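Local coordinates for protein denovo NTF2 (Synthetic construct, PDB 6W40) that is a computationally designed NTF2-like homodimer, made to explore diverse pocket structures, with no natural function known, at residues Leu61-His73 / Glu85-Glu99. Sequence-based numbering, arbitrary orientation.
Sequences LLEHWRVRNIRIH and EGRWETSYGDKSHDE
Ile70 pairs with Trp88 where strand 67-72 runs antiparallel to strand 85-90 in the curved sheet of this NTF2-like fold. A classic beta bulge breaks the register: Arg68 and Asn69 both face Glu89, whose O takes Arg68 N at 2.7 Å and, weakly, Asn69 N. The tight side is built round Trp88. Val67 CG2 sits over one face of the Trp88 six-membered ring, 3.7 Å from the centroid, and Ile70 CG1 lies 3.6 Å from Trp88 CZ3. With CG1 anti to the backbone N (chi1 175°), both Val67 methyls reach the ring. Ile119 and Val101 add to this core. Trp65 meets Trp88 obliquely, the planes of their five-membered rings at 40°, and Trp65 NE1 donates to Glu99 OE1 at 2.6 Å, from above the carboxylate plane. A leucine in place of Trp65 would probably leave Glu99 OE1 without this N-H and open a gap beside the Trp88 five-membered ring. The other side is looser and polar. Arg71 and Glu89 lie there, their charged atoms apart, and Arg87 NH1 salt-bridges Asp100. At the solvent edge, the extended Arg66 lays its guanidinium flat on Tyr92, planes 25° apart, with Arg66 CD 3.8 Å from the ring centroid.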
loop_
_atom_site.group_PDB
_atom_site.type_symbol
_atom_site.label_atom_id
_atom_site.label_comp_id
_atom_site.label_asym_id
_atom_site.label_seq_id
_atom_site.Cartn_x
_atom_site.Cartn_y
_atom_site.Cartn_z
ATOM N N LEU A 61 5.401 -4.295 -20.001
ATOM C CA LEU A 61 3.979 -4.079 -19.758
ATOM C C LEU A 61 3.722 -2.672 -19.231
ATOM O O LEU A 61 2.800 -1.985 -19.683
ATOM C CB LEU A 61 3.455 -5.126 -18.775
ATOM C CG LEU A 61 2.027 -4.941 -18.261
ATOM C CD1 LEU A 61 1.016 -5.285 -19.336
ATOM C CD2 LEU A 61 1.799 -5.785 -17.026
ATOM N N LEU A 62 4.540 -2.226 -18.275
ATOM C CA LEU A 62 4.374 -0.886 -17.722
ATOM C C LEU A 62 4.751 0.192 -18.732
ATOM O O LEU A 62 4.193 1.294 -18.692
ATOM C CB LEU A 62 5.210 -0.738 -16.451
ATOM C CG LEU A 62 4.958 -1.767 -15.346
ATOM C CD1 LEU A 62 5.908 -1.552 -14.178
ATOM C CD2 LEU A 62 3.512 -1.720 -14.881
ATOM N N GLU A 63 5.690 -0.103 -19.636
ATOM C CA GLU A 63 6.068 0.873 -20.654
ATOM C C GLU A 63 4.946 1.105 -21.656
ATOM O O GLU A 63 4.786 2.226 -22.155
ATOM C CB GLU A 63 7.332 0.421 -21.385
ATOM C CG GLU A 63 8.629 0.677 -20.637
ATOM C CD GLU A 63 9.853 0.432 -21.504
ATOM O OE1 GLU A 63 9.693 -0.089 -22.630
ATOM O OE2 GLU A 63 10.973 0.766 -21.061
ATOM N N HIS A 64 4.164 0.067 -21.966
ATOM C CA HIS A 64 3.110 0.212 -22.963
ATOM C C HIS A 64 1.964 1.075 -22.451
ATOM O O HIS A 64 1.299 1.752 -23.243
ATOM C CB HIS A 64 2.590 -1.160 -23.387
ATOM C CG HIS A 64 1.667 -1.118 -24.566
ATOM N ND1 HIS A 64 0.301 -0.988 -24.440
ATOM C CD2 HIS A 64 1.916 -1.191 -25.895
ATOM C CE1 HIS A 64 -0.253 -0.984 -25.639
ATOM N NE2 HIS A 64 0.705 -1.104 -26.540
ATOM N N TRP A 65 1.718 1.068 -21.144
ATOM C CA TRP A 65 0.684 1.900 -20.545
ATOM C C TRP A 65 1.245 3.123 -19.833
ATOM O O TRP A 65 0.464 3.938 -19.333
ATOM C CB TRP A 65 -0.162 1.075 -19.566
ATOM C CG TRP A 65 -1.254 0.278 -20.220
ATOM C CD1 TRP A 65 -2.561 0.644 -20.360
ATOM C CD2 TRP A 65 -1.134 -1.019 -20.822
ATOM N NE1 TRP A 65 -3.262 -0.342 -21.011
ATOM C CE2 TRP A 65 -2.410 -1.373 -21.306
ATOM C CE3 TRP A 65 -0.074 -1.911 -21.000
ATOM C CZ2 TRP A 65 -2.653 -2.582 -21.955
ATOM C CZ3 TRP A 65 -0.318 -3.110 -21.647
ATOM C CH2 TRP A 65 -1.597 -3.436 -22.115
ATOM N N ARG A 66 2.570 3.276 -19.790
ATOM C CA ARG A 66 3.224 4.391 -19.099
ATOM C C ARG A 66 2.765 4.469 -17.645
ATOM O O ARG A 66 2.368 5.523 -17.143
ATOM C CB ARG A 66 2.976 5.713 -19.827
ATOM C CG ARG A 66 3.269 5.669 -21.316
ATOM C CD ARG A 66 3.236 7.062 -21.926
ATOM N NE ARG A 66 3.364 7.028 -23.381
ATOM C CZ ARG A 66 3.533 8.105 -24.142
ATOM N NH1 ARG A 66 3.604 9.308 -23.588
ATOM N NH2 ARG A 66 3.637 7.978 -25.458
ATOM N N VAL A 67 2.825 3.326 -16.963
ATOM C CA VAL A 67 2.258 3.213 -15.626
ATOM C C VAL A 67 3.153 3.921 -14.621
ATOM O O VAL A 67 4.369 3.691 -14.573
ATOM C CB VAL A 67 2.065 1.737 -15.249
ATOM C CG1 VAL A 67 1.588 1.614 -13.810
ATOM C CG2 VAL A 67 1.085 1.073 -16.198
ATOM N N ARG A 68 2.551 4.793 -13.813
ATOM C CA ARG A 68 3.207 5.370 -12.647
ATOM C C ARG A 68 2.822 4.647 -11.363
ATOM O O ARG A 68 3.695 4.283 -10.571
ATOM C CB ARG A 68 2.869 6.860 -12.530
ATOM C CG ARG A 68 3.525 7.728 -13.587
ATOM C CD ARG A 68 3.172 9.190 -13.383
ATOM N NE ARG A 68 3.917 10.062 -14.284
ATOM C CZ ARG A 68 3.772 11.381 -14.334
ATOM N NH1 ARG A 68 2.905 11.985 -13.534
ATOM N NH2 ARG A 68 4.492 12.098 -15.186
ATOM N N ASN A 69 1.529 4.427 -11.145
ATOM C CA ASN A 69 1.047 3.659 -10.005
ATOM C C ASN A 69 -0.301 3.053 -10.385
ATOM O O ASN A 69 -0.676 3.023 -11.561
ATOM C CB ASN A 69 0.969 4.542 -8.752
ATOM C CG ASN A 69 0.956 3.734 -7.467
ATOM O OD1 ASN A 69 1.331 2.561 -7.453
ATOM N ND2 ASN A 69 0.520 4.359 -6.379
ATOM N N ILE A 70 -1.035 2.568 -9.386
ATOM C CA ILE A 70 -2.316 1.901 -9.592
ATOM C C ILE A 70 -3.345 2.575 -8.694
ATOM O O ILE A 70 -3.276 2.456 -7.465
ATOM C CB ILE A 70 -2.237 0.398 -9.294
ATOM C CG1 ILE A 70 -1.187 -0.266 -10.184
ATOM C CG2 ILE A 70 -3.597 -0.260 -9.494
ATOM C CD1 ILE A 70 -0.900 -1.696 -9.815
ATOM N N ARG A 71 -4.298 3.279 -9.304
ATOM C CA ARG A 71 -5.416 3.854 -8.563
ATOM C C ARG A 71 -6.292 2.723 -8.038
ATOM O O ARG A 71 -7.041 2.103 -8.799
ATOM C CB ARG A 71 -6.215 4.801 -9.453
ATOM C CG ARG A 71 -7.450 5.381 -8.784
ATOM C CD ARG A 71 -7.081 6.218 -7.571
ATOM N NE ARG A 71 -6.301 7.396 -7.938
ATOM C CZ ARG A 71 -6.831 8.573 -8.255
ATOM N NH1 ARG A 71 -8.148 8.735 -8.251
ATOM N NH2 ARG A 71 -6.043 9.591 -8.576
ATOM N N ILE A 72 -6.203 2.460 -6.738
ATOM C CA ILE A 72 -6.789 1.262 -6.149
ATOM C C ILE A 72 -8.266 1.491 -5.864
ATOM O O ILE A 72 -8.651 2.518 -5.292
ATOM C CB ILE A 72 -6.034 0.872 -4.869
ATOM C CG1 ILE A 72 -4.603 0.460 -5.210
ATOM C CG2 ILE A 72 -6.763 -0.240 -4.134
ATOM C CD1 ILE A 72 -3.751 0.184 -4.005
ATOM N N HIS A 73 -9.097 0.526 -6.260
ATOM C CA HIS A 73 -10.521 0.526 -5.945
ATOM C C HIS A 73 -10.866 -0.380 -4.772
ATOM O O HIS A 73 -11.669 0.003 -3.917
ATOM C CB HIS A 73 -11.338 0.101 -7.171
ATOM C CG HIS A 73 -11.162 0.995 -8.359
ATOM N ND1 HIS A 73 -11.675 0.688 -9.601
ATOM C CD2 HIS A 73 -10.533 2.185 -8.496
ATOM C CE1 HIS A 73 -11.367 1.651 -10.452
ATOM N NE2 HIS A 73 -10.675 2.572 -9.807
ATOM N N GLU A 85 -8.051 -4.668 -7.201
ATOM C CA GLU A 85 -8.829 -4.197 -8.339
ATOM C C GLU A 85 -8.681 -2.686 -8.411
ATOM O O GLU A 85 -8.933 -1.992 -7.420
ATOM C CB GLU A 85 -10.305 -4.586 -8.209
ATOM C CG GLU A 85 -10.544 -6.041 -7.851
ATOM C CD GLU A 85 -12.018 -6.389 -7.813
ATOM O OE1 GLU A 85 -12.567 -6.780 -8.866
ATOM O OE2 GLU A 85 -12.634 -6.257 -6.734
ATOM N N GLY A 86 -8.267 -2.183 -9.561
ATOM C CA GLY A 86 -8.000 -0.765 -9.701
ATOM C C GLY A 86 -7.980 -0.270 -11.133
ATOM O O GLY A 86 -8.598 -0.859 -12.023
ATOM N N ARG A 87 -7.256 0.829 -11.346
ATOM C CA ARG A 87 -7.211 1.517 -12.628
ATOM C C ARG A 87 -5.832 2.144 -12.775
ATOM O O ARG A 87 -5.264 2.634 -11.794
ATOM C CB ARG A 87 -8.313 2.581 -12.708
ATOM C CG ARG A 87 -8.666 3.069 -14.104
ATOM C CD ARG A 87 -10.012 3.792 -14.076
ATOM N NE ARG A 87 -10.293 4.526 -15.308
ATOM C CZ ARG A 87 -11.001 4.045 -16.325
ATOM N NH1 ARG A 87 -11.497 2.816 -16.272
ATOM N NH2 ARG A 87 -11.200 4.790 -17.403
ATOM N N TRP A 88 -5.291 2.118 -13.992
ATOM C CA TRP A 88 -3.926 2.585 -14.203
ATOM C C TRP A 88 -3.797 4.068 -13.880
ATOM O O TRP A 88 -4.687 4.868 -14.178
ATOM C CB TRP A 88 -3.478 2.342 -15.647
ATOM C CG TRP A 88 -3.165 0.912 -16.003
ATOM C CD1 TRP A 88 -3.616 0.229 -17.094
ATOM C CD2 TRP A 88 -2.327 -0.001 -15.278
ATOM N NE1 TRP A 88 -3.115 -1.048 -17.095
ATOM C CE2 TRP A 88 -2.322 -1.216 -15.991
ATOM C CE3 TRP A 88 -1.584 0.090 -14.098
ATOM C CZ2 TRP A 88 -1.604 -2.330 -15.562
ATOM C CZ3 TRP A 88 -0.872 -1.018 -13.675
ATOM C CH2 TRP A 88 -0.887 -2.211 -14.405
ATOM N N GLU A 89 -2.677 4.427 -13.257
ATOM C CA GLU A 89 -2.275 5.822 -13.086
ATOM C C GLU A 89 -1.162 6.075 -14.096
ATOM O O GLU A 89 0.014 5.824 -13.833
ATOM C CB GLU A 89 -1.823 6.104 -11.658
ATOM C CG GLU A 89 -1.300 7.519 -11.448
ATOM C CD GLU A 89 -0.665 7.711 -10.087
ATOM O OE1 GLU A 89 -1.076 7.015 -9.133
ATOM O OE2 GLU A 89 0.249 8.554 -9.970
ATOM N N THR A 90 -1.543 6.564 -15.270
ATOM C CA THR A 90 -0.604 6.735 -16.364
ATOM C C THR A 90 -0.036 8.151 -16.377
ATOM O O THR A 90 -0.515 9.054 -15.687
ATOM C CB THR A 90 -1.279 6.423 -17.698
ATOM O OG1 THR A 90 -2.281 7.411 -17.967
ATOM C CG2 THR A 90 -1.931 5.051 -17.649
ATOM N N SER A 91 1.008 8.336 -17.182
ATOM C CA SER A 91 1.627 9.640 -17.364
ATOM C C SER A 91 1.052 10.404 -18.549
ATOM O O SER A 91 1.542 11.496 -18.859
ATOM C CB SER A 91 3.143 9.485 -17.535
ATOM O OG SER A 91 3.456 8.741 -18.698
ATOM N N TYR A 92 0.033 9.862 -19.214
ATOM C CA TYR A 92 -0.598 10.558 -20.325
ATOM C C TYR A 92 -1.282 11.833 -19.839
ATOM O O TYR A 92 -1.546 12.018 -18.648
ATOM C CB TYR A 92 -1.619 9.655 -21.019
ATOM C CG TYR A 92 -1.020 8.520 -21.820
ATOM C CD1 TYR A 92 -0.813 7.272 -21.247
ATOM C CD2 TYR A 92 -0.672 8.694 -23.154
ATOM C CE1 TYR A 92 -0.269 6.229 -21.977
ATOM C CE2 TYR A 92 -0.128 7.659 -23.893
ATOM C CZ TYR A 92 0.071 6.429 -23.300
ATOM O OH TYR A 92 0.612 5.396 -24.030
ATOM N N GLY A 93 -1.575 12.719 -20.787
ATOM C CA GLY A 93 -2.235 13.968 -20.475
ATOM C C GLY A 93 -3.715 13.874 -20.184
ATOM O O GLY A 93 -4.362 14.907 -19.991
ATOM N N ASP A 94 -4.273 12.665 -20.145
ATOM C CA ASP A 94 -5.704 12.502 -19.897
ATOM C C ASP A 94 -5.948 11.076 -19.400
ATOM O O ASP A 94 -5.068 10.477 -18.774
ATOM C CB ASP A 94 -6.489 12.864 -21.174
ATOM C CG ASP A 94 -5.952 12.163 -22.403
ATOM O OD1 ASP A 94 -5.967 10.917 -22.432
ATOM O OD2 ASP A 94 -5.515 12.859 -23.342
ATOM N N LYS A 95 -7.133 10.535 -19.689
ATOM C CA LYS A 95 -7.538 9.213 -19.223
ATOM C C LYS A 95 -7.650 8.203 -20.363
ATOM O O LYS A 95 -8.418 7.243 -20.271
ATOM C CB LYS A 95 -8.867 9.294 -18.475
ATOM C CG LYS A 95 -8.996 10.475 -17.530
ATOM C CD LYS A 95 -10.366 10.478 -16.869
ATOM C CE LYS A 95 -10.535 11.660 -15.933
ATOM N NZ LYS A 95 -11.836 11.593 -15.213
ATOM N N SER A 96 -6.889 8.400 -21.441
ATOM C CA SER A 96 -7.017 7.536 -22.611
ATOM C C SER A 96 -6.502 6.123 -22.369
ATOM O O SER A 96 -6.958 5.192 -23.042
ATOM C CB SER A 96 -6.284 8.144 -23.806
ATOM O OG SER A 96 -6.493 7.375 -24.978
ATOM N N HIS A 97 -5.566 5.935 -21.438
ATOM C CA HIS A 97 -4.957 4.627 -21.228
ATOM C C HIS A 97 -5.079 4.173 -19.780
ATOM O O HIS A 97 -4.237 3.420 -19.285
ATOM C CB HIS A 97 -3.491 4.633 -21.661
ATOM C CG HIS A 97 -3.292 4.939 -23.112
ATOM N ND1 HIS A 97 -3.423 6.210 -23.628
ATOM C CD2 HIS A 97 -2.980 4.137 -24.157
ATOM C CE1 HIS A 97 -3.195 6.178 -24.930
ATOM N NE2 HIS A 97 -2.925 4.933 -25.276
ATOM N N ASP A 98 -6.125 4.618 -19.085
ATOM C CA ASP A 98 -6.373 4.194 -17.707
ATOM C C ASP A 98 -7.330 3.002 -17.711
ATOM O O ASP A 98 -8.479 3.075 -17.279
ATOM C CB ASP A 98 -6.929 5.350 -16.884
ATOM C CG ASP A 98 -5.983 6.533 -16.819
ATOM O OD1 ASP A 98 -4.763 6.334 -16.971
ATOM O OD2 ASP A 98 -6.465 7.666 -16.608
ATOM N N GLU A 99 -6.834 1.879 -18.221
ATOM C CA GLU A 99 -7.659 0.685 -18.310
ATOM C C GLU A 99 -7.770 0.002 -16.951
ATOM O O GLU A 99 -6.875 0.097 -16.107
ATOM C CB GLU A 99 -7.091 -0.286 -19.346
ATOM C CG GLU A 99 -7.189 0.225 -20.776
ATOM C CD GLU A 99 -6.367 -0.599 -21.745
ATOM O OE1 GLU A 99 -5.584 -1.452 -21.278
ATOM O OE2 GLU A 99 -6.502 -0.393 -22.970
#